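Side-chain contacts in transcriptional regulator, TetR family (Myxococcus xanthus, PDB 5K7F), which probably binds cis-regulatory DNA as a TetR-family regulator that controls alternative isovaleryl coenzyme A biosynthesis in Myxococcus xanthus: residues L63-M68 / A128-R133; S81-I86 / V90-A95; R98-L103 / K135-F140. One frame throughout, in Å; residues are numbered along the deposited sequence.

Contact 1. Residues L63-M68 / A128-R133; sequences LLFAIM and AFIDAR
Phe65 pushes the rim of its ring at Phe129 and Ile130, and the contact is built round that edge. Its CE1 lies 3.7 Å from Phe129 CD1 and just as near Ile130 CD1, both of them close to the plane of the Phe65 ring. The two phenyl planes stand 81° apart with centroids separated by 5.7 Å, an oblique pairing in which CE1 and CZ of Phe65 share the CD1 corner of Phe129. Phe65 reaches this far because CG is anti to the backbone N (chi1 176°), which swings the ring across the gap although the side chain does not start out facing the other helix.

Ile130 serves both Phe65 and Met68. Its CD1 meets the Phe65 edge and also Met68 CB, at 3.8 Å, while its other branch, CG2, takes the methyl CE of Met68 at 3.8 Å. Met68 bends near its end, and the Met68 and Ile130 side chains cross at about a right angle.

The segment axes run nearly parallel, 8° apart, but 10.9 Å from each other, so side chains must span the space. Here helix 60-83, which in TetR regulators links the DNA-binding part to the C-terminal core, meets helix 125-150; Arg133 adds a salt bridge to Asp73 just beyond. The contact itself is wholly apolar, consistent with a junction between those two parts held by shape and hydrophobic burial, without directional bonds.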
# COMPACT_ATOMS: atom_id res chain seq x y z
N LEU A 63 11.71 2.34 -20.61
CA LEU A 63 12.27 2.67 -19.30
C LEU A 63 11.42 2.10 -18.18
O LEU A 63 11.94 1.54 -17.20
CB LEU A 63 12.38 4.19 -19.15
CG LEU A 63 12.85 4.69 -17.78
CD1 LEU A 63 14.30 4.27 -17.45
CD2 LEU A 63 12.70 6.19 -17.72
N LEU A 64 10.11 2.30 -18.25
CA LEU A 64 9.22 1.85 -17.19
C LEU A 64 9.29 0.33 -16.99
O LEU A 64 9.45 -0.15 -15.87
CB LEU A 64 7.80 2.34 -17.49
CG LEU A 64 6.72 2.05 -16.45
CD1 LEU A 64 7.17 2.61 -15.09
CD2 LEU A 64 5.40 2.65 -16.88
N PHE A 65 9.17 -0.44 -18.09
CA PHE A 65 9.28 -1.90 -18.02
C PHE A 65 10.63 -2.33 -17.48
O PHE A 65 10.74 -3.32 -16.74
CB PHE A 65 9.08 -2.45 -19.43
CG PHE A 65 9.23 -3.94 -19.57
CD1 PHE A 65 8.64 -4.81 -18.68
CD2 PHE A 65 9.91 -4.46 -20.65
CE1 PHE A 65 8.76 -6.16 -18.86
CE2 PHE A 65 10.03 -5.81 -20.82
CZ PHE A 65 9.45 -6.66 -19.93
N ALA A 66 11.67 -1.61 -17.85
CA ALA A 66 12.99 -1.92 -17.33
C ALA A 66 13.04 -1.73 -15.81
O ALA A 66 13.66 -2.54 -15.09
CB ALA A 66 14.01 -1.02 -18.01
N ILE A 67 12.48 -0.63 -15.32
CA ILE A 67 12.51 -0.40 -13.88
C ILE A 67 11.72 -1.50 -13.18
O ILE A 67 12.19 -2.06 -12.18
CB ILE A 67 12.01 1.01 -13.50
CG1 ILE A 67 12.97 2.09 -14.02
CG2 ILE A 67 11.88 1.17 -11.96
CD1 ILE A 67 12.38 3.48 -13.97
N MET A 68 10.51 -1.83 -13.70
CA MET A 68 9.71 -2.85 -13.06
C MET A 68 10.39 -4.23 -13.10
O MET A 68 10.37 -4.97 -12.11
CB MET A 68 8.29 -2.84 -13.67
CG MET A 68 7.58 -1.52 -13.40
SD MET A 68 5.87 -1.49 -14.03
CE MET A 68 5.14 -2.60 -12.84
N ALA A 128 1.42 -8.23 -18.49
CA ALA A 128 1.29 -9.63 -18.10
C ALA A 128 2.65 -10.25 -17.75
O ALA A 128 2.73 -11.14 -16.90
CB ALA A 128 0.60 -10.43 -19.21
N PHE A 129 3.73 -9.80 -18.39
CA PHE A 129 5.04 -10.36 -18.08
C PHE A 129 5.46 -9.99 -16.66
O PHE A 129 5.90 -10.85 -15.89
CB PHE A 129 6.07 -9.88 -19.11
CG PHE A 129 7.46 -10.41 -18.88
CD1 PHE A 129 8.35 -9.73 -18.08
CD2 PHE A 129 7.89 -11.58 -19.48
CE1 PHE A 129 9.62 -10.20 -17.87
CE2 PHE A 129 9.17 -12.07 -19.27
CZ PHE A 129 10.04 -11.37 -18.46
N ILE A 130 5.25 -8.73 -16.26
CA ILE A 130 5.51 -8.31 -14.88
C ILE A 130 4.53 -8.97 -13.93
O ILE A 130 4.90 -9.39 -12.83
CB ILE A 130 5.45 -6.78 -14.74
CG1 ILE A 130 6.49 -6.09 -15.62
CG2 ILE A 130 5.59 -6.38 -13.27
CD1 ILE A 130 7.95 -6.34 -15.23
N ASP A 131 3.24 -9.05 -14.32
CA ASP A 131 2.25 -9.68 -13.44
C ASP A 131 2.64 -11.12 -13.14
O ASP A 131 2.47 -11.59 -12.01
CB ASP A 131 0.86 -9.63 -14.07
CG ASP A 131 0.16 -8.28 -13.91
OD1 ASP A 131 0.72 -7.38 -13.24
OD2 ASP A 131 -0.97 -8.13 -14.43
N ALA A 132 3.15 -11.83 -14.14
CA ALA A 132 3.57 -13.21 -13.92
C ALA A 132 4.75 -13.29 -12.96
O ALA A 132 4.81 -14.18 -12.11
CB ALA A 132 3.92 -13.89 -15.24
N ARG A 133 5.67 -12.34 -13.05
CA ARG A 133 6.77 -12.34 -12.11
C ARG A 133 6.27 -12.03 -10.70
O ARG A 133 6.68 -12.69 -9.73
CB ARG A 133 7.82 -11.33 -12.55
CG ARG A 133 8.49 -11.67 -13.89
CD ARG A 133 9.76 -10.85 -14.13
NE ARG A 133 10.83 -11.30 -13.24
CZ ARG A 133 12.03 -10.74 -13.12
NH1 ARG A 133 12.37 -9.67 -13.84
NH2 ARG A 133 12.90 -11.22 -12.26

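Contact 2. Residues S81-I86 / V90-A95; sequences SRVQDI and VERLRA
The reversal between helix 60-83 and helix 89-105 is a tight turn joining two helices of the regulator's all-helical body. Chain 81-86 leaves its helix through a type I beta turn from Val83 to Ile86 and folds back against the start of the next helix. Ile86 and Arg92 lie side by side, CB of each 4.0 Å from CB of the other, and Arg92 curls over the turn to bond its backbone.

Arg92 NH1 donates to Ile86 O at 2.8 Å, a fairly straight bond with an N-H...O angle of 159°. The oxygen sits in the guanidinium plane, and the donor comes in nearly end-on to the carbonyl. The arginine chain starts out extended, CG anti to the backbone N (chi1 -168°), which lays Arg92 CD 3.4 Å from Val83 O, the oxygen that accepts Ile86 N in the turn. A bend at chi3 (78°) then brings the guanidinium round to Ile86 O. The far nitrogen, NH2, is held by Gln147 of helix 125-150, while Phe140 packs on the aliphatic part.

Beside this bond the packing is apolar. Ala95 CB receives two methyls, Val83 CG1 at 3.7 Å and Ile86 CD1 at the same distance, and Ile86 CG2 rests 3.6 Å from Arg92 N. Replacing Arg92 with an alanine would probably leave Ile86 O and Gln147 OE1 each without its guanidinium N-H and open a gap beside the turn.

One buried guanidinium thus ties three elements, the turn, its own helix and helix 125-150. The two bonds named here both go to neutral oxygens, a backbone carbonyl and a side-chain amide, so the buried charge is probably eased by dipoles rather than by a carboxylate at these positions.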
# COMPACT_ATOMS: atom_id res chain seq x y z
N SER A 81 16.63 -15.26 -2.90
CA SER A 81 17.88 -16.02 -2.91
C SER A 81 18.44 -16.15 -1.51
O SER A 81 19.24 -17.05 -1.26
CB SER A 81 18.87 -15.37 -3.85
OG SER A 81 19.25 -14.07 -3.42
N ARG A 82 18.00 -15.30 -0.59
CA ARG A 82 18.47 -15.30 0.77
C ARG A 82 17.67 -16.24 1.66
O ARG A 82 18.17 -16.58 2.74
CB ARG A 82 18.43 -13.89 1.35
CG ARG A 82 19.03 -12.76 0.47
CD ARG A 82 20.53 -12.71 0.49
NE ARG A 82 21.00 -11.69 -0.44
CZ ARG A 82 22.27 -11.41 -0.66
NH1 ARG A 82 23.22 -12.07 0.00
NH2 ARG A 82 22.59 -10.48 -1.54
N VAL A 83 16.46 -16.68 1.26
CA VAL A 83 15.60 -17.40 2.19
C VAL A 83 15.10 -18.71 1.62
O VAL A 83 14.56 -19.55 2.36
CB VAL A 83 14.39 -16.53 2.64
CG1 VAL A 83 14.85 -15.20 3.27
CG2 VAL A 83 13.39 -16.27 1.47
N GLN A 84 15.24 -18.92 0.32
CA GLN A 84 14.48 -20.00 -0.32
C GLN A 84 14.91 -21.39 0.16
O GLN A 84 14.11 -22.33 0.06
CB GLN A 84 14.57 -19.91 -1.84
CG GLN A 84 15.95 -20.15 -2.39
CD GLN A 84 16.12 -19.64 -3.81
OE1 GLN A 84 15.18 -19.09 -4.39
NE2 GLN A 84 17.32 -19.80 -4.36
N ASP A 85 16.11 -21.53 0.70
CA ASP A 85 16.63 -22.79 1.20
C ASP A 85 16.28 -23.06 2.66
O ASP A 85 16.67 -24.12 3.18
CB ASP A 85 18.16 -22.83 1.05
CG ASP A 85 18.64 -22.60 -0.38
OD1 ASP A 85 18.40 -23.46 -1.26
OD2 ASP A 85 19.29 -21.56 -0.63
N ILE A 86 15.59 -22.15 3.36
CA ILE A 86 15.23 -22.39 4.75
C ILE A 86 14.09 -23.40 4.78
O ILE A 86 13.02 -23.16 4.21
CB ILE A 86 14.85 -21.07 5.45
CG1 ILE A 86 16.01 -20.10 5.41
CG2 ILE A 86 14.41 -21.30 6.88
CD1 ILE A 86 15.63 -18.71 5.83
N VAL A 90 7.97 -21.44 8.91
CA VAL A 90 7.83 -20.22 9.70
C VAL A 90 9.16 -19.47 9.79
O VAL A 90 9.18 -18.24 9.67
CB VAL A 90 7.21 -20.50 11.08
CG1 VAL A 90 8.19 -21.00 12.10
CG2 VAL A 90 6.53 -19.21 11.58
N GLU A 91 10.29 -20.19 9.93
CA GLU A 91 11.59 -19.52 9.88
C GLU A 91 11.79 -18.85 8.53
O GLU A 91 12.32 -17.73 8.45
CB GLU A 91 12.73 -20.52 10.12
CG GLU A 91 12.84 -21.09 11.53
CD GLU A 91 14.08 -22.00 11.71
OE1 GLU A 91 14.98 -22.02 10.82
OE2 GLU A 91 14.14 -22.69 12.75
N ARG A 92 11.33 -19.48 7.48
CA ARG A 92 11.44 -18.91 6.15
C ARG A 92 10.59 -17.61 6.02
O ARG A 92 11.04 -16.61 5.52
CB ARG A 92 11.01 -19.92 5.11
CG ARG A 92 11.34 -19.56 3.72
CD ARG A 92 11.42 -20.78 2.83
NE ARG A 92 10.16 -21.26 2.48
CZ ARG A 92 9.66 -22.43 2.82
NH1 ARG A 92 10.34 -23.24 3.53
NH2 ARG A 92 8.45 -22.72 2.48
N LEU A 93 9.36 -17.66 6.52
CA LEU A 93 8.51 -16.47 6.45
C LEU A 93 9.08 -15.33 7.28
O LEU A 93 9.07 -14.16 6.85
CB LEU A 93 7.11 -16.84 6.92
CG LEU A 93 6.25 -17.55 5.87
CD1 LEU A 93 5.14 -18.25 6.57
CD2 LEU A 93 5.77 -16.55 4.82
N ARG A 94 9.64 -15.65 8.47
CA ARG A 94 10.23 -14.62 9.32
C ARG A 94 11.44 -13.96 8.64
O ARG A 94 11.59 -12.73 8.66
CB ARG A 94 10.69 -15.22 10.65
CG ARG A 94 9.57 -15.66 11.54
CD ARG A 94 10.08 -16.25 12.86
NE ARG A 94 8.99 -16.75 13.67
CZ ARG A 94 9.01 -17.90 14.35
NH1 ARG A 94 10.10 -18.67 14.34
NH2 ARG A 94 7.94 -18.27 15.04
N ALA A 95 12.27 -14.76 7.99
CA ALA A 95 13.42 -14.22 7.28
C ALA A 95 12.99 -13.46 6.04
O ALA A 95 13.58 -12.41 5.72
CB ALA A 95 14.40 -15.34 6.90

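Contact 3. Residues R98-L103 / K135-F140; sequences RHNILL and KKYVDF
Tyr137 and Asn100 meet through a single hydrogen bond, the one polar link across this contact. Tyr137 OH donates to Asn100 OD1 at 2.7 Å. The oxygen lies at the ring's edge, close to its plane, whereas the hydroxyl stands above the plane of the amide, 36° out of it, so the bond does not follow a lone pair. Amide and ring are turned 67° against each other.

Both side chains, each with CG anti to the backbone N (chi1 -170° in the tyrosine), reach inward from helices 125-150 and 89-105 to bridge a separation of 11.1 Å between the CA atoms of Asn100 and Tyr137, the nearest pair across the contact; the tyrosine goes the greater part of the way. Little else touches across it; Asn100 OD1 also sits 3.4 Å from Tyr137 CZ, which follows from the bond itself.

Apolar packing is supplied from the sides. The Tyr137 ring meets that of Phe75 on helix 60-83, their planes steeply inclined, and Leu167 of helix 159-171 lies against it; Phe166 and Val170 of that same helix pack on Asn100.

Charge pairing stays apart from this bond. A salt bridge within helix 125-150 joins Lys135 NZ to Asp139 OD1 at 3.1 Å, on the syn lone pair of that oxygen, one turn along the helix and away from Asn100; Arg98, on the other segment, pairs with Asp190 of helix 185-196.

Both bonded side chains are buried, so the tyrosine hydroxyl and the amide oxygen satisfy each other in the C-terminal domain's interior, and this short bond probably limits how the two side chains turn and links helices whose backbones lie far apart.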
# COMPACT_ATOMS: atom_id res chain seq x y z
N ARG A 98 11.68 -10.00 7.06
CA ARG A 98 12.76 -9.08 7.42
C ARG A 98 13.50 -8.60 6.17
O ARG A 98 13.65 -7.38 5.96
CB ARG A 98 13.69 -9.75 8.42
CG ARG A 98 14.80 -8.85 8.94
CD ARG A 98 15.63 -9.59 9.98
NE ARG A 98 16.55 -8.74 10.75
CZ ARG A 98 16.23 -8.01 11.82
NH1 ARG A 98 14.98 -7.95 12.31
NH2 ARG A 98 17.19 -7.33 12.43
N HIS A 99 13.89 -9.52 5.28
CA HIS A 99 14.55 -9.10 4.04
C HIS A 99 13.68 -8.17 3.19
O HIS A 99 14.18 -7.20 2.61
CB HIS A 99 14.97 -10.33 3.24
CG HIS A 99 16.22 -11.01 3.78
ND1 HIS A 99 17.46 -10.43 3.75
CD2 HIS A 99 16.38 -12.20 4.40
CE1 HIS A 99 18.35 -11.25 4.30
NE2 HIS A 99 17.72 -12.35 4.70
N ASN A 100 12.37 -8.47 3.08
CA ASN A 100 11.48 -7.63 2.28
C ASN A 100 11.37 -6.20 2.87
O ASN A 100 11.31 -5.22 2.13
CB ASN A 100 10.11 -8.30 2.20
CG ASN A 100 9.27 -7.86 1.02
OD1 ASN A 100 8.46 -8.65 0.56
ND2 ASN A 100 9.45 -6.64 0.53
N ILE A 101 11.34 -6.07 4.20
CA ILE A 101 11.23 -4.75 4.79
C ILE A 101 12.49 -3.95 4.49
O ILE A 101 12.43 -2.74 4.23
CB ILE A 101 10.98 -4.87 6.31
CG1 ILE A 101 9.57 -5.37 6.58
CG2 ILE A 101 11.15 -3.50 7.02
CD1 ILE A 101 9.35 -5.86 7.99
N LEU A 102 13.63 -4.61 4.53
CA LEU A 102 14.87 -3.93 4.17
C LEU A 102 14.85 -3.51 2.70
O LEU A 102 15.21 -2.38 2.36
CB LEU A 102 16.08 -4.83 4.51
CG LEU A 102 16.32 -5.21 6.00
CD1 LEU A 102 17.48 -6.16 6.15
CD2 LEU A 102 16.43 -3.98 6.90
N LEU A 103 14.45 -4.39 1.79
CA LEU A 103 14.35 -3.99 0.39
C LEU A 103 13.46 -2.75 0.18
O LEU A 103 13.74 -1.90 -0.67
CB LEU A 103 13.81 -5.16 -0.43
CG LEU A 103 13.42 -4.86 -1.87
CD1 LEU A 103 14.60 -4.47 -2.69
CD2 LEU A 103 12.76 -6.08 -2.52
N LYS A 135 3.49 -12.75 -9.47
CA LYS A 135 2.72 -13.87 -8.94
C LYS A 135 3.62 -14.99 -8.43
O LYS A 135 3.21 -15.75 -7.55
CB LYS A 135 1.76 -14.42 -10.00
CG LYS A 135 0.94 -15.62 -9.49
CD LYS A 135 -0.06 -16.13 -10.52
CE LYS A 135 -0.93 -17.24 -9.94
NZ LYS A 135 -0.19 -18.50 -9.72
N LYS A 136 4.82 -15.14 -8.99
CA LYS A 136 5.78 -16.12 -8.46
C LYS A 136 6.15 -15.81 -7.01
O LYS A 136 6.27 -16.72 -6.19
CB LYS A 136 7.00 -16.19 -9.34
CG LYS A 136 6.74 -16.88 -10.69
CD LYS A 136 8.00 -17.48 -11.30
CE LYS A 136 7.90 -17.60 -12.82
NZ LYS A 136 8.28 -16.32 -13.53
N TYR A 137 6.29 -14.53 -6.66
CA TYR A 137 6.54 -14.17 -5.26
C TYR A 137 5.35 -14.52 -4.37
O TYR A 137 5.52 -15.10 -3.28
CB TYR A 137 6.90 -12.68 -5.17
CG TYR A 137 7.42 -12.29 -3.79
CD1 TYR A 137 8.57 -12.86 -3.28
CD2 TYR A 137 6.77 -11.34 -3.03
CE1 TYR A 137 9.05 -12.52 -2.00
CE2 TYR A 137 7.23 -10.98 -1.77
CZ TYR A 137 8.40 -11.57 -1.26
OH TYR A 137 8.89 -11.24 -0.01
N VAL A 138 4.14 -14.14 -4.79
CA VAL A 138 2.95 -14.46 -4.01
C VAL A 138 2.83 -15.97 -3.83
O VAL A 138 2.49 -16.45 -2.74
CB VAL A 138 1.68 -13.88 -4.68
CG1 VAL A 138 0.43 -14.33 -3.93
CG2 VAL A 138 1.71 -12.37 -4.69
N ASP A 139 3.11 -16.75 -4.90
CA ASP A 139 3.06 -18.21 -4.80
C ASP A 139 4.00 -18.72 -3.72
O ASP A 139 3.68 -19.65 -2.97
CB ASP A 139 3.44 -18.85 -6.15
CG ASP A 139 2.40 -18.66 -7.24
OD1 ASP A 139 1.25 -18.26 -6.95
OD2 ASP A 139 2.75 -18.94 -8.40
N PHE A 140 5.21 -18.16 -3.69
CA PHE A 140 6.19 -18.53 -2.68
C PHE A 140 5.65 -18.28 -1.28
O PHE A 140 5.77 -19.13 -0.40
CB PHE A 140 7.46 -17.74 -2.93
CG PHE A 140 8.58 -18.00 -1.91
CD1 PHE A 140 9.46 -19.05 -2.06
CD2 PHE A 140 8.73 -17.17 -0.80
CE1 PHE A 140 10.51 -19.24 -1.15
CE2 PHE A 140 9.76 -17.36 0.11
CZ PHE A 140 10.63 -18.41 -0.04

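How the contacts relate
Contacts 1 and 3 share helix 125-150 on successive stretches, contacts 1 and 2 share helix 60-83 near its two ends, and contacts 2 and 3 share helix 89-105, so the three tie one set of three helices together. Contact 3 is the buried one, its centre about 7 Å from the centre of the chain; contacts 1 and 2, at about 12 and 16 Å, are only partly buried. Chemistry differs accordingly: apolar where helix 60-83 sets out, mixed at the tight turn, a lone polar pair in the interior. Contacts 2 and 3 also touch directly, Val83 CG1 lying 3.5 Å from His99 CD2, whereas contacts 1 and 2 stay apart.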